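Long-range contact in insecticidal Delta-Endotoxin Cry8Ea1 (Bacillus Thuringiensis, PDB 3EB7), which is an insecticidal crystal toxin active against soil-dwelling beetle larvae, and probably acts by forming pores in the membranes of the insect midgut: residues I491-Y505 with F544-A558. Residues are numbered along the deposited sequence; the frame is centred on the assembly and turned at random.
With SO4 (sulfate ion), chain D.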
loop_
_atom_site.group_PDB
_atom_site.type_symbol
_atom_site.label_atom_id
_atom_site.label_comp_id
_atom_site.label_asym_id
_atom_site.label_seq_id
_atom_site.Cartn_x
_atom_site.Cartn_y
_atom_site.Cartn_z
ATOM N N ILE A 491 -8.052 15.297 -17.281
ATOM C CA ILE A 491 -9.137 14.525 -17.917
ATOM C C ILE A 491 -8.656 14.035 -19.306
ATOM O O ILE A 491 -8.281 14.847 -20.182
ATOM C CB ILE A 491 -10.517 15.313 -18.022
ATOM C CG1 ILE A 491 -10.895 16.127 -16.747
ATOM C CG2 ILE A 491 -11.665 14.403 -18.493
ATOM C CD1 ILE A 491 -10.975 15.356 -15.436
ATOM N N ASN A 492 -8.647 12.716 -19.489
ATOM C CA ASN A 492 -8.356 12.131 -20.799
ATOM C C ASN A 492 -9.518 12.322 -21.799
ATOM O O ASN A 492 -10.680 12.516 -21.418
ATOM C CB ASN A 492 -8.024 10.654 -20.677
ATOM C CG ASN A 492 -6.607 10.394 -20.160
ATOM O OD1 ASN A 492 -5.807 11.305 -19.954
ATOM N ND2 ASN A 492 -6.304 9.133 -19.952
ATOM N N SER A 493 -9.216 12.268 -23.082
ATOM C CA SER A 493 -10.236 12.599 -24.047
ATOM C C SER A 493 -11.278 11.445 -24.135
ATOM O O SER A 493 -10.966 10.285 -23.763
ATOM C CB SER A 493 -9.586 12.916 -25.400
ATOM O OG SER A 493 -9.593 11.765 -26.196
ATOM N N PRO A 494 -12.509 11.736 -24.604
ATOM C CA PRO A 494 -13.083 12.981 -25.079
ATOM C C PRO A 494 -13.780 13.742 -23.952
ATOM O O PRO A 494 -14.415 13.131 -23.107
ATOM C CB PRO A 494 -14.101 12.486 -26.099
ATOM C CG PRO A 494 -14.643 11.235 -25.443
ATOM C CD PRO A 494 -13.478 10.626 -24.708
ATOM N N LEU A 495 -13.663 15.067 -23.944
ATOM C CA LEU A 495 -14.242 15.885 -22.878
ATOM C C LEU A 495 -15.780 15.880 -22.838
ATOM O O LEU A 495 -16.382 16.407 -21.904
ATOM C CB LEU A 495 -13.725 17.314 -22.965
ATOM C CG LEU A 495 -12.441 17.663 -22.208
ATOM C CD1 LEU A 495 -11.997 19.098 -22.606
ATOM C CD2 LEU A 495 -12.605 17.533 -20.685
ATOM N N SER A 496 -16.379 15.272 -23.860
ATOM C CA SER A 496 -17.815 15.192 -24.029
ATOM C C SER A 496 -18.349 13.936 -23.321
ATOM O O SER A 496 -19.552 13.745 -23.226
ATOM C CB SER A 496 -18.162 15.164 -25.530
ATOM O OG SER A 496 -17.544 14.058 -26.172
ATOM N N GLN A 497 -17.428 13.096 -22.839
ATOM C CA GLN A 497 -17.745 11.890 -22.089
ATOM C C GLN A 497 -18.468 12.249 -20.786
ATOM O O GLN A 497 -17.980 13.070 -19.988
ATOM C CB GLN A 497 -16.449 11.146 -21.774
ATOM C CG GLN A 497 -16.592 9.968 -20.847
ATOM C CD GLN A 497 -17.299 8.858 -21.515
ATOM O OE1 GLN A 497 -17.000 8.548 -22.655
ATOM N NE2 GLN A 497 -18.270 8.248 -20.827
ATOM N N LYS A 498 -19.639 11.641 -20.585
ATOM C CA LYS A 498 -20.351 11.734 -19.296
ATOM C C LYS A 498 -19.760 10.809 -18.218
ATOM O O LYS A 498 -19.292 9.704 -18.502
ATOM C CB LYS A 498 -21.835 11.377 -19.463
ATOM C CG LYS A 498 -22.563 12.164 -20.510
ATOM C CD LYS A 498 -22.659 13.609 -20.112
ATOM C CE LYS A 498 -24.008 14.182 -20.549
ATOM N NZ LYS A 498 -24.604 13.358 -21.673
ATOM N N TYR A 499 -19.833 11.278 -16.987
ATOM C CA TYR A 499 -19.407 10.535 -15.835
ATOM C C TYR A 499 -20.487 10.680 -14.774
ATOM O O TYR A 499 -21.147 11.717 -14.674
ATOM C CB TYR A 499 -18.095 11.110 -15.264
ATOM C CG TYR A 499 -16.878 10.942 -16.150
ATOM C CD1 TYR A 499 -16.484 11.967 -17.019
ATOM C CD2 TYR A 499 -16.133 9.752 -16.134
ATOM C CE1 TYR A 499 -15.382 11.819 -17.865
ATOM C CE2 TYR A 499 -15.030 9.586 -16.969
ATOM C CZ TYR A 499 -14.655 10.633 -17.835
ATOM O OH TYR A 499 -13.555 10.486 -18.647
ATOM N N ARG A 500 -20.655 9.640 -13.975
ATOM C CA ARG A 500 -21.317 9.792 -12.699
ATOM C C ARG A 500 -20.291 9.409 -11.652
ATOM O O ARG A 500 -19.259 8.806 -11.973
ATOM C CB ARG A 500 -22.577 8.940 -12.597
ATOM C CG ARG A 500 -22.320 7.471 -12.519
ATOM C CD ARG A 500 -23.576 6.656 -12.682
ATOM N NE ARG A 500 -23.415 5.271 -12.254
ATOM C CZ ARG A 500 -23.210 4.889 -10.991
ATOM N NH1 ARG A 500 -23.112 5.786 -9.999
ATOM N NH2 ARG A 500 -23.096 3.597 -10.705
ATOM N N VAL A 501 -20.614 9.749 -10.413
ATOM C CA VAL A 501 -19.728 9.709 -9.279
ATOM C C VAL A 501 -20.369 8.894 -8.163
ATOM O O VAL A 501 -21.562 9.016 -7.897
ATOM C CB VAL A 501 -19.501 11.172 -8.733
ATOM C CG1 VAL A 501 -18.988 11.182 -7.312
ATOM C CG2 VAL A 501 -18.539 11.932 -9.625
ATOM N N ARG A 502 -19.562 8.081 -7.480
ATOM C CA ARG A 502 -19.955 7.551 -6.191
ATOM C C ARG A 502 -18.802 7.729 -5.226
ATOM O O ARG A 502 -17.640 7.700 -5.623
ATOM C CB ARG A 502 -20.432 6.100 -6.270
ATOM C CG ARG A 502 -19.526 5.180 -7.047
ATOM C CD ARG A 502 -19.939 3.755 -6.830
ATOM N NE ARG A 502 -18.843 2.922 -7.238
ATOM C CZ ARG A 502 -18.939 1.823 -7.978
ATOM N NH1 ARG A 502 -20.125 1.373 -8.341
ATOM N NH2 ARG A 502 -17.833 1.157 -8.309
ATOM N N ILE A 503 -19.141 7.934 -3.965
ATOM C CA ILE A 503 -18.175 8.305 -2.963
ATOM C C ILE A 503 -18.185 7.253 -1.880
ATOM O O ILE A 503 -19.228 6.945 -1.344
ATOM C CB ILE A 503 -18.491 9.713 -2.363
ATOM C CG1 ILE A 503 -18.373 10.813 -3.427
ATOM C CG2 ILE A 503 -17.535 10.061 -1.238
ATOM C CD1 ILE A 503 -19.668 11.342 -3.852
ATOM N N ARG A 504 -17.021 6.692 -1.567
ATOM C CA ARG A 504 -16.911 5.716 -0.486
ATOM C C ARG A 504 -16.749 6.452 0.851
ATOM O O ARG A 504 -15.876 7.313 1.000
ATOM C CB ARG A 504 -15.744 4.748 -0.743
ATOM C CG ARG A 504 -15.760 3.499 0.141
ATOM C CD ARG A 504 -14.842 2.367 -0.448
ATOM N NE ARG A 504 -14.834 1.190 0.425
ATOM C CZ ARG A 504 -13.743 0.601 0.909
ATOM N NH1 ARG A 504 -12.524 1.045 0.582
ATOM N NH2 ARG A 504 -13.869 -0.450 1.719
ATOM N N TYR A 505 -17.616 6.134 1.812
ATOM C CA TYR A 505 -17.609 6.844 3.085
ATOM C C TYR A 505 -17.984 5.958 4.262
ATOM O O TYR A 505 -18.464 4.871 4.098
ATOM C CB TYR A 505 -18.542 8.056 3.041
ATOM C CG TYR A 505 -20.011 7.677 3.166
ATOM C CD1 TYR A 505 -20.751 7.332 2.042
ATOM C CD2 TYR A 505 -20.647 7.633 4.425
ATOM C CE1 TYR A 505 -22.101 6.981 2.145
ATOM C CE2 TYR A 505 -21.984 7.270 4.541
ATOM C CZ TYR A 505 -22.705 6.956 3.395
ATOM O OH TYR A 505 -24.024 6.593 3.490
ATOM N N PHE A 544 -18.305 0.637 5.771
ATOM C CA PHE A 544 -18.051 1.455 4.564
ATOM C C PHE A 544 -19.128 1.311 3.528
ATOM O O PHE A 544 -19.543 0.193 3.239
ATOM C CB PHE A 544 -16.677 1.131 4.000
ATOM C CG PHE A 544 -15.596 1.502 4.945
ATOM C CD1 PHE A 544 -15.079 0.559 5.815
ATOM C CD2 PHE A 544 -15.155 2.830 5.016
ATOM C CE1 PHE A 544 -14.105 0.925 6.724
ATOM C CE2 PHE A 544 -14.191 3.203 5.916
ATOM C CZ PHE A 544 -13.655 2.265 6.772
ATOM N N LYS A 545 -19.620 2.438 3.001
ATOM C CA LYS A 545 -20.730 2.404 2.043
ATOM C C LYS A 545 -20.504 3.421 0.941
ATOM O O LYS A 545 -19.619 4.259 1.042
ATOM C CB LYS A 545 -22.079 2.678 2.741
ATOM C CG LYS A 545 -22.399 1.709 3.914
ATOM C CD LYS A 545 -23.830 1.163 3.887
ATOM C CE LYS A 545 -23.965 -0.103 4.744
ATOM N NZ LYS A 545 -23.571 0.106 6.221
ATOM N N PHE A 546 -21.335 3.354 -0.091
ATOM C CA PHE A 546 -21.272 4.274 -1.214
ATOM C C PHE A 546 -22.370 5.332 -1.164
ATOM O O PHE A 546 -23.524 5.028 -0.908
ATOM C CB PHE A 546 -21.350 3.519 -2.548
ATOM C CG PHE A 546 -20.037 2.955 -2.996
ATOM C CD1 PHE A 546 -18.950 3.802 -3.251
ATOM C CD2 PHE A 546 -19.884 1.579 -3.181
ATOM C CE1 PHE A 546 -17.711 3.295 -3.664
ATOM C CE2 PHE A 546 -18.641 1.050 -3.594
ATOM C CZ PHE A 546 -17.556 1.920 -3.837
ATOM N N ALA A 547 -21.970 6.581 -1.360
ATOM C CA ALA A 547 -22.877 7.640 -1.736
ATOM C C ALA A 547 -22.826 7.699 -3.261
ATOM O O ALA A 547 -21.838 8.172 -3.832
ATOM C CB ALA A 547 -22.443 8.958 -1.125
ATOM N N SER A 548 -23.891 7.210 -3.906
ATOM C CA SER A 548 -23.936 7.029 -5.347
ATOM C C SER A 548 -25.021 7.906 -6.002
ATOM O O SER A 548 -26.163 7.974 -5.544
ATOM C CB SER A 548 -24.139 5.546 -5.684
ATOM O OG SER A 548 -24.103 5.309 -7.086
ATOM N N PHE A 549 -24.621 8.596 -7.068
ATOM C CA PHE A 549 -25.485 9.425 -7.865
ATOM C C PHE A 549 -25.582 8.800 -9.250
ATOM O O PHE A 549 -24.575 8.307 -9.772
ATOM C CB PHE A 549 -24.878 10.808 -8.051
ATOM C CG PHE A 549 -24.653 11.564 -6.777
ATOM C CD1 PHE A 549 -23.365 11.646 -6.225
ATOM C CD2 PHE A 549 -25.718 12.237 -6.136
ATOM C CE1 PHE A 549 -23.131 12.366 -5.054
ATOM C CE2 PHE A 549 -25.489 12.974 -4.943
ATOM C CZ PHE A 549 -24.185 13.036 -4.405
ATOM N N SER A 550 -26.775 8.894 -9.842
ATOM C CA SER A 550 -27.054 8.434 -11.193
ATOM C C SER A 550 -27.040 9.581 -12.195
ATOM O O SER A 550 -26.743 9.363 -13.357
ATOM C CB SER A 550 -28.403 7.693 -11.257
ATOM O OG SER A 550 -29.457 8.503 -10.736
ATOM N N THR A 551 -27.357 10.789 -11.740
ATOM C CA THR A 551 -27.283 12.010 -12.566
ATOM C C THR A 551 -25.833 12.309 -13.021
ATOM O O THR A 551 -24.991 12.668 -12.206
ATOM C CB THR A 551 -27.874 13.237 -11.777
ATOM O OG1 THR A 551 -29.211 12.935 -11.374
ATOM C CG2 THR A 551 -27.876 14.534 -12.601
ATOM N N PRO A 552 -25.546 12.172 -14.335
ATOM C CA PRO A 552 -24.181 12.375 -14.787
ATOM C C PRO A 552 -23.843 13.861 -14.981
ATOM O O PRO A 552 -24.664 14.743 -14.663
ATOM C CB PRO A 552 -24.148 11.631 -16.108
ATOM C CG PRO A 552 -25.532 11.851 -16.671
ATOM C CD PRO A 552 -26.457 11.849 -15.454
ATOM N N PHE A 553 -22.627 14.124 -15.469
ATOM C CA PHE A 553 -22.146 15.453 -15.789
ATOM C C PHE A 553 -20.920 15.251 -16.673
ATOM O O PHE A 553 -20.414 14.130 -16.802
ATOM C CB PHE A 553 -21.761 16.212 -14.530
ATOM C CG PHE A 553 -20.561 15.607 -13.779
ATOM C CD1 PHE A 553 -19.256 15.994 -14.079
ATOM C CD2 PHE A 553 -20.751 14.665 -12.770
ATOM C CE1 PHE A 553 -18.179 15.440 -13.393
ATOM C CE2 PHE A 553 -19.697 14.130 -12.108
ATOM C CZ PHE A 553 -18.407 14.511 -12.420
ATOM N N THR A 554 -20.461 16.337 -17.287
ATOM C CA THR A 554 -19.204 16.360 -18.015
ATOM C C THR A 554 -18.215 17.320 -17.323
ATOM O O THR A 554 -18.624 18.248 -16.627
ATOM C CB THR A 554 -19.414 16.823 -19.468
ATOM O OG1 THR A 554 -20.043 18.099 -19.443
ATOM C CG2 THR A 554 -20.306 15.855 -20.218
ATOM N N PHE A 555 -16.922 17.091 -17.522
ATOM C CA PHE A 555 -15.938 18.096 -17.179
ATOM C C PHE A 555 -15.921 19.262 -18.178
ATOM O O PHE A 555 -16.262 19.105 -19.329
ATOM C CB PHE A 555 -14.556 17.450 -17.022
ATOM C CG PHE A 555 -14.481 16.512 -15.856
ATOM C CD1 PHE A 555 -14.617 15.139 -16.045
ATOM C CD2 PHE A 555 -14.322 17.006 -14.580
ATOM C CE1 PHE A 555 -14.586 14.276 -14.981
ATOM C CE2 PHE A 555 -14.277 16.164 -13.512
ATOM C CZ PHE A 555 -14.415 14.786 -13.702
ATOM N N ASN A 556 -15.496 20.424 -17.726
ATOM C CA ASN A 556 -15.409 21.620 -18.533
ATOM C C ASN A 556 -14.145 21.607 -19.411
ATOM O O ASN A 556 -14.172 22.010 -20.590
ATOM C CB ASN A 556 -15.390 22.851 -17.617
ATOM C CG ASN A 556 -16.665 23.012 -16.789
ATOM O OD1 ASN A 556 -17.736 22.562 -17.184
ATOM N ND2 ASN A 556 -16.552 23.693 -15.644
ATOM N N GLN A 557 -13.028 21.171 -18.834
ATOM C CA GLN A 557 -11.773 21.193 -19.571
ATOM C C GLN A 557 -10.846 20.078 -19.129
ATOM O O GLN A 557 -11.198 19.312 -18.207
ATOM C CB GLN A 557 -11.104 22.572 -19.508
ATOM C CG GLN A 557 -10.314 22.858 -18.295
ATOM C CD GLN A 557 -11.101 23.534 -17.204
ATOM O OE1 GLN A 557 -12.211 23.123 -16.871
ATOM N NE2 GLN A 557 -10.514 24.578 -16.613
ATOM N N ALA A 558 -9.691 19.983 -19.811
ATOM C CA ALA A 558 -8.718 18.911 -19.602
ATOM C C ALA A 558 -8.148 18.953 -18.174
ATOM O O ALA A 558 -7.925 17.923 -17.553
ATOM C CB ALA A 558 -7.622 18.985 -20.646
HETATM S S SO4 D . -5.873 12.360 -24.412
HETATM O O1 SO4 D . -4.437 12.190 -24.204
HETATM O O2 SO4 D . -6.327 13.558 -23.697
HETATM O O3 SO4 D . -6.129 12.547 -25.843
HETATM O O4 SO4 D . -6.550 11.152 -23.916
HETATM O O HOH W 1 -16.293 15.006 -19.672
HETATM O O HOH W 2 -22.683 12.102 -10.739
#
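Y505 and K545 are joined by two reciprocal N-H...O=C hydrogen bonds, and I503 and A547 likewise two residues along, so strands 498-505 and 545-548 run antiparallel with these four residues' amides and carbonyls satisfied across the seam. The bond from I503 N to A547 O is the shortest of the four, at 2.7 Å. On the strand's other edge, K498, R500, R502 and R504 make backbone bonds to V588, I586, E584 and D581. F549 N still reaches V501 O, but the partner chain then swings out through S550 and T551 and returns shifted by two residues, where Y499 and F553 form a second hydrogen-bonded pair. Water 2 donates to T551 O and accepts a weak bond from V501 N, while R500 NH1 gives bent bonds to F549 O (2.9 Å) and S548 OG (3.1 Å). Water 1 donates to L495 O and Q497 O and accepts from F555 N; a straight bond from I491 N to A558 O (2.6 Å) closes that end. S493 N donates to O4 of a sulfate, probably from the crystallisation liquor (3.0 Å).

R502, with CG between backbone N and carbonyl carbon (chi1 48°), runs extended over one face of F546, its guanidinium tilted 34° to the ring in a cation-pi contact; its NE forms a salt bridge with E584 and its NH2 bonds T229 O, while R504 NH1 is salt-bridged to D581. On the face carrying I503, A547 and Y505, I503 CD1 meets the edge of F549, and Y505 turns its ring edge toward A547, its hydroxyl bonding N528. I491 CD1 sits over the F555 ring centre, and F555 points an edge at the face of Y499. Strand 498-507 thus lies between 545-548 and 578-588, antiparallel to both, in the jelly-roll-like beta sandwich of domain III of three-domain Cry toxins.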